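Local coordinates for putative amidohydrolase/peptidase (Burkholderia cenocepacia, PDB 4WJB), which probably hydrolyses carbon-nitrogen bonds other than peptide bonds, as a zinc-dependent enzyme of the peptidase M20 family, at residues I127-P132 and A416-A421; V196-E201 and P345-T350. All coordinates share one frame; numbering follows the deposited sequence.

Contact 1: residues I127-P132 and A416-A421. With SO4 (sulfate ion), chain F.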
loop_
_atom_site.group_PDB
_atom_site.type_symbol
_atom_site.label_atom_id
_atom_site.label_comp_id
_atom_site.label_asym_id
_atom_site.label_seq_id
_atom_site.Cartn_x
_atom_site.Cartn_y
_atom_site.Cartn_z
ATOM N N ILE A 127 12.882 -50.080 30.951
ATOM C CA ILE A 127 12.327 -50.644 29.729
ATOM C C ILE A 127 13.396 -50.880 28.658
ATOM O O ILE A 127 14.216 -50.000 28.376
ATOM C CB ILE A 127 11.218 -49.726 29.174
ATOM C CG1 ILE A 127 10.001 -49.770 30.099
ATOM C CG2 ILE A 127 10.825 -50.125 27.760
ATOM C CD1 ILE A 127 8.859 -48.902 29.635
ATOM N N GLU A 128 13.395 -52.081 28.082
ATOM C CA GLU A 128 14.214 -52.378 26.909
ATOM C C GLU A 128 13.354 -52.315 25.642
ATOM O O GLU A 128 12.264 -52.886 25.593
ATOM C CB GLU A 128 14.882 -53.753 27.032
ATOM C CG GLU A 128 15.304 -54.361 25.693
ATOM C CD GLU A 128 16.235 -55.558 25.833
ATOM O OE1 GLU A 128 17.466 -55.354 25.904
ATOM O OE2 GLU A 128 15.735 -56.703 25.862
ATOM N N THR A 129 13.844 -51.611 24.626
ATOM C CA THR A 129 13.130 -51.508 23.356
ATOM C C THR A 129 13.809 -52.354 22.286
ATOM O O THR A 129 15.011 -52.624 22.369
ATOM C CB THR A 129 13.043 -50.050 22.868
ATOM O OG1 THR A 129 14.360 -49.542 22.619
ATOM C CG2 THR A 129 12.355 -49.184 23.911
ATOM N N GLU A 130 13.038 -52.788 21.293
ATOM C CA GLU A 130 13.602 -53.564 20.194
ATOM C C GLU A 130 14.592 -52.725 19.407
ATOM O O GLU A 130 15.691 -53.177 19.075
ATOM C CB GLU A 130 12.505 -54.081 19.260
ATOM C CG GLU A 130 11.795 -55.307 19.777
ATOM C CD GLU A 130 12.762 -56.429 20.110
ATOM O OE1 GLU A 130 12.799 -56.845 21.286
ATOM O OE2 GLU A 130 13.490 -56.884 19.198
ATOM N N ARG A 131 14.187 -51.493 19.128
ATOM C CA ARG A 131 14.961 -50.564 18.322
ATOM C C ARG A 131 15.650 -49.529 19.177
ATOM O O ARG A 131 15.102 -49.093 20.185
ATOM C CB ARG A 131 14.057 -49.854 17.311
ATOM C CG ARG A 131 13.408 -50.803 16.359
ATOM C CD ARG A 131 12.363 -50.144 15.501
ATOM N NE ARG A 131 11.800 -51.153 14.619
ATOM C CZ ARG A 131 12.381 -51.561 13.499
ATOM N NH1 ARG A 131 13.534 -51.022 13.112
ATOM N NH2 ARG A 131 11.807 -52.499 12.757
ATOM N N PRO A 132 16.853 -49.117 18.765
ATOM C CA PRO A 132 17.485 -47.973 19.417
ATOM C C PRO A 132 16.650 -46.715 19.204
ATOM O O PRO A 132 15.955 -46.599 18.195
ATOM C CB PRO A 132 18.838 -47.862 18.706
ATOM C CG PRO A 132 18.603 -48.477 17.370
ATOM C CD PRO A 132 17.646 -49.611 17.627
ATOM N N ALA A 416 4.251 -42.741 21.950
ATOM C CA ALA A 416 4.459 -42.881 20.513
ATOM C C ALA A 416 5.817 -43.514 20.206
ATOM O O ALA A 416 5.909 -44.462 19.421
ATOM C CB ALA A 416 4.339 -41.523 19.825
ATOM N N VAL A 417 6.866 -42.972 20.819
ATOM C CA VAL A 417 8.223 -43.464 20.604
ATOM C C VAL A 417 8.334 -44.900 21.079
ATOM O O VAL A 417 8.909 -45.755 20.396
ATOM C CB VAL A 417 9.266 -42.592 21.331
ATOM C CG1 VAL A 417 10.614 -43.312 21.411
ATOM C CG2 VAL A 417 9.400 -41.248 20.634
ATOM N N LEU A 418 7.761 -45.165 22.247
ATOM C CA LEU A 418 7.774 -46.503 22.814
ATOM C C LEU A 418 7.116 -47.509 21.872
ATOM O O LEU A 418 7.695 -48.548 21.580
ATOM C CB LEU A 418 7.074 -46.520 24.169
ATOM C CG LEU A 418 7.061 -47.881 24.861
ATOM C CD1 LEU A 418 8.479 -48.425 24.987
ATOM C CD2 LEU A 418 6.390 -47.787 26.219
ATOM N N GLN A 419 5.920 -47.189 21.378
ATOM C CA GLN A 419 5.207 -48.105 20.487
ATOM C C GLN A 419 6.011 -48.412 19.220
ATOM O O GLN A 419 6.120 -49.568 18.810
ATOM C CB GLN A 419 3.836 -47.539 20.102
ATOM C CG GLN A 419 3.076 -48.429 19.130
ATOM C CD GLN A 419 1.711 -47.884 18.767
ATOM O OE1 GLN A 419 1.133 -47.081 19.498
ATOM N NE2 GLN A 419 1.190 -48.316 17.626
ATOM N N SER A 420 6.581 -47.377 18.608
ATOM C CA SER A 420 7.301 -47.544 17.350
ATOM C C SER A 420 8.636 -48.259 17.540
ATOM O O SER A 420 9.094 -48.969 16.645
ATOM C CB SER A 420 7.525 -46.188 16.681
ATOM O OG SER A 420 8.267 -45.327 17.522
ATOM N N ALA A 421 9.249 -48.071 18.707
ATOM C CA ALA A 421 10.528 -48.707 19.031
ATOM C C ALA A 421 10.372 -50.180 19.398
ATOM O O ALA A 421 11.364 -50.907 19.518
ATOM C CB ALA A 421 11.217 -47.960 20.166
HETATM S S SO4 F . 14.748 -53.398 10.820
HETATM O O1 SO4 F . 13.673 -52.991 9.921
HETATM O O2 SO4 F . 15.919 -52.560 10.587
HETATM O O3 SO4 F . 14.316 -53.267 12.205
HETATM O O4 SO4 F . 15.093 -54.801 10.599
#
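At the edge of the R131 guanidinium, in its plane, sits O1 of a sulfate ion, probably left from the crystallisation liquor; the bond from R131 NH2 to this O1 is weak, 3.4 Å long. The carbonyl oxygen of S420 approaches the same group obliquely. Stronger grips come from the protein itself: NE bonds to E423 O, among the C-terminal residues of the chain, and NH1 to A89 O, just before strand 91-96, so two main-chain carbonyls help fix the rotation of the flat group.

This is packing within the M20 catalytic domain, away from the zinc site, where the loop 127-132, between helix 109-124 and strand 133-138, packs against residues 416-421 of helix 403-421. The R131 chain starts with CG anti to its own carbonyl carbon (chi1 -61°) and runs extended to NE, bringing CD to 3.7 Å from S420 O.

Backbone holds the centre. R131 N donates to A421 O at 2.9 Å, with an N-H...O angle of 157° and the donor in the carbonyl plane, so a main-chain carbonyl late in the helix takes a bond from the loop. The A421 methyl lies against T129, CB to CB 3.9 Å.

Further back the contact turns apolar. I127 and L418 meet tip to tip, CG2 to CD1 at 4.0 Å, and the T129 side chain crosses L418 obliquely, CG2 4.1 Å from the same CD1; L122 of helix 109-124 and P17 touch both I127 and L418.

T129 splits its two branches between these tasks: CG2 goes to the leucine, while OG1, in the crowded position between backbone N and carbonyl carbon (chi1 63°), donates to R131 O at 2.6 Å from above the carbonyl plane.

Contact 2: residues V196-E201 and P345-T350; sequences VHAAYE and PRCIDT. With EDO (1,2-ethanediol), chain K; EDO (1,2-ethanediol), chain J.
The Y200 ring leans out from its strand toward helix 345-357 and meets C347 and T350 in quite different ways. Its CG is anti to the carbonyl carbon (chi1 -64°), which carries the ring off the strand until its far end reaches the helix.

C347 SG stands obliquely to the ring, 4.5 Å from the Y200 centroid and 36° off the ring normal, a Cys sulfur-aromatic contact. The same residue also meets the ring edge: C347 O lies near the ring plane, 3.7 Å from Y200 CE1, and C347 CB is equally close to that carbon. The sulfur also touches A198 CB, at 4.1 Å.

T350 crosses Y200 at about a right angle, its CB 3.5 Å from Y200 OH. The threonine hydroxyl is turned back into its own helix: OG1 donates to R346 O at 2.6 Å, from above the carbonyl plane, and this oxygen also accepts from T350 N. Y200 OH instead shares a hydrogen bond with O2 of a 1,2-ethanediol (chain K), probably from the crystallisation liquor, at 2.9 Å.

No hydrogen bond joins strand and helix directly; packing holds them, and the axes of strand 198-201 and helix 345-350 come within 9.4 Å and cross at -49°. L413 and S420 of helix 403-421 also touch the ring. A helix packed on a strand that runs parallel to its sheet neighbours 91-96 and 382-387 belongs to the alpha/beta catalytic domain of M20 hydrolases, where strand 198-204 carries the zinc ligand H203.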
loop_
_atom_site.group_PDB
_atom_site.type_symbol
_atom_site.label_atom_id
_atom_site.label_comp_id
_atom_site.label_asym_id
_atom_site.label_seq_id
_atom_site.Cartn_x
_atom_site.Cartn_y
_atom_site.Cartn_z
ATOM N N VAL A 196 15.754 -45.006 8.720
ATOM C CA VAL A 196 15.138 -44.601 9.982
ATOM C C VAL A 196 13.754 -45.233 10.078
ATOM O O VAL A 196 12.952 -45.110 9.154
ATOM C CB VAL A 196 15.032 -43.064 10.100
ATOM C CG1 VAL A 196 14.190 -42.660 11.302
ATOM C CG2 VAL A 196 16.410 -42.443 10.186
ATOM N N HIS A 197 13.477 -45.929 11.180
ATOM C CA HIS A 197 12.215 -46.650 11.314
ATOM C C HIS A 197 11.030 -45.692 11.373
ATOM O O HIS A 197 10.034 -45.874 10.673
ATOM C CB HIS A 197 12.224 -47.542 12.561
ATOM C CG HIS A 197 10.947 -48.296 12.766
ATOM N ND1 HIS A 197 10.547 -49.323 11.936
ATOM C CD2 HIS A 197 9.967 -48.155 13.689
ATOM C CE1 HIS A 197 9.382 -49.790 12.348
ATOM N NE2 HIS A 197 9.007 -49.099 13.411
ATOM N N ALA A 198 11.146 -44.673 12.217
ATOM C CA ALA A 198 10.119 -43.651 12.341
ATOM C C ALA A 198 10.716 -42.427 13.010
ATOM O O ALA A 198 11.729 -42.523 13.711
ATOM C CB ALA A 198 8.922 -44.167 13.136
ATOM N N ALA A 199 10.094 -41.274 12.781
ATOM C CA ALA A 199 10.541 -40.039 13.405
ATOM C C ALA A 199 9.357 -39.278 13.979
ATOM O O ALA A 199 8.280 -39.251 13.389
ATOM C CB ALA A 199 11.301 -39.176 12.409
ATOM N N TYR A 200 9.567 -38.670 15.137
ATOM C CA TYR A 200 8.545 -37.861 15.786
ATOM C C TYR A 200 9.140 -36.562 16.291
ATOM O O TYR A 200 10.188 -36.580 16.919
ATOM C CB TYR A 200 7.920 -38.618 16.954
ATOM C CG TYR A 200 7.175 -39.862 16.556
ATOM C CD1 TYR A 200 5.865 -39.791 16.111
ATOM C CD2 TYR A 200 7.778 -41.112 16.637
ATOM C CE1 TYR A 200 5.171 -40.931 15.747
ATOM C CE2 TYR A 200 7.091 -42.257 16.279
ATOM C CZ TYR A 200 5.795 -42.163 15.837
ATOM O OH TYR A 200 5.115 -43.299 15.476
ATOM N N GLU A 201 8.473 -35.441 16.029
ATOM C CA GLU A 201 8.901 -34.164 16.595
ATOM C C GLU A 201 7.789 -33.541 17.434
ATOM O O GLU A 201 6.674 -33.324 16.959
ATOM C CB GLU A 201 9.345 -33.182 15.499
ATOM C CG GLU A 201 9.786 -31.829 16.061
ATOM C CD GLU A 201 10.508 -30.951 15.048
ATOM O OE1 GLU A 201 10.876 -29.810 15.407
ATOM O OE2 GLU A 201 10.711 -31.395 13.902
ATOM N N PRO A 345 0.859 -41.910 7.827
ATOM C CA PRO A 345 -0.381 -42.401 8.440
ATOM C C PRO A 345 -0.144 -43.199 9.721
ATOM O O PRO A 345 -0.849 -42.982 10.708
ATOM C CB PRO A 345 -0.978 -43.285 7.342
ATOM C CG PRO A 345 -0.505 -42.647 6.076
ATOM C CD PRO A 345 0.892 -42.167 6.374
ATOM N N ARG A 346 0.844 -44.089 9.712
ATOM C CA ARG A 346 1.150 -44.896 10.888
ATOM C C ARG A 346 1.652 -44.039 12.051
ATOM O O ARG A 346 1.342 -44.314 13.210
ATOM C CB ARG A 346 2.180 -45.981 10.544
ATOM C CG ARG A 346 1.630 -47.092 9.654
ATOM C CD ARG A 346 2.668 -48.177 9.391
ATOM N NE ARG A 346 3.151 -48.791 10.626
ATOM C CZ ARG A 346 2.549 -49.800 11.248
ATOM N NH1 ARG A 346 1.432 -50.320 10.755
ATOM N NH2 ARG A 346 3.063 -50.293 12.367
ATOM N N CYS A 347 2.424 -43.001 11.742
ATOM C CA CYS A 347 2.917 -42.095 12.777
ATOM C C CYS A 347 1.790 -41.246 13.345
ATOM O O CYS A 347 1.709 -41.034 14.557
ATOM C CB CYS A 347 4.024 -41.194 12.230
ATOM S SG CYS A 347 5.576 -42.058 11.952
ATOM N N ILE A 348 0.927 -40.768 12.455
ATOM C CA ILE A 348 -0.234 -39.978 12.834
ATOM C C ILE A 348 -1.156 -40.766 13.750
ATOM O O ILE A 348 -1.535 -40.288 14.819
ATOM C CB ILE A 348 -1.026 -39.522 11.594
ATOM C CG1 ILE A 348 -0.199 -38.535 10.766
ATOM C CG2 ILE A 348 -2.356 -38.925 12.006
ATOM C CD1 ILE A 348 -0.801 -38.231 9.402
ATOM N N ASP A 349 -1.510 -41.977 13.326
ATOM C CA ASP A 349 -2.346 -42.861 14.134
ATOM C C ASP A 349 -1.695 -43.204 15.470
ATOM O O ASP A 349 -2.372 -43.292 16.492
ATOM C CB ASP A 349 -2.668 -44.150 13.368
ATOM C CG ASP A 349 -3.515 -43.893 12.135
ATOM O OD1 ASP A 349 -3.935 -42.733 11.933
ATOM O OD2 ASP A 349 -3.770 -44.851 11.376
ATOM N N THR A 350 -0.382 -43.394 15.460
ATOM C CA THR A 350 0.344 -43.708 16.690
ATOM C C THR A 350 0.219 -42.563 17.691
ATOM O O THR A 350 -0.018 -42.784 18.880
ATOM C CB THR A 350 1.829 -43.995 16.407
ATOM O OG1 THR A 350 1.934 -45.160 15.578
ATOM C CG2 THR A 350 2.592 -44.228 17.703
HETATM C C1 EDO K . 5.593 -47.010 12.113
HETATM O O1 EDO K . 5.882 -46.812 10.727
HETATM C C2 EDO K . 5.385 -45.655 12.777
HETATM O O2 EDO K . 5.697 -45.767 14.170
HETATM C C1 EDO J . 11.953 -35.555 14.267
HETATM O O1 EDO J . 13.258 -36.071 14.534
HETATM C C2 EDO J . 12.098 -34.325 13.383
HETATM O O2 EDO J . 12.871 -33.341 14.077
#

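Overall arrangement
Both contacts are buried, but contact 2 lies nearer the centre of the chain, about 17 Å against about 26 Å between centres. The two contact centres are about 12 Å apart, and contact 2 is nested along the chain within the loop closed by contact 1. Helix 403-421 joins them: its residues form one side of contact 1, while S420 packs on Y200 and A416 on T350; from the loop, R131 touches H197. The chemistry follows place. Contact 1, where a loop meets the late part of a helix, combines a backbone hydrogen bond and an arginine with apolar packing; contact 2, where a helix covers a strand, relies on sulfur, ring and methyl packing.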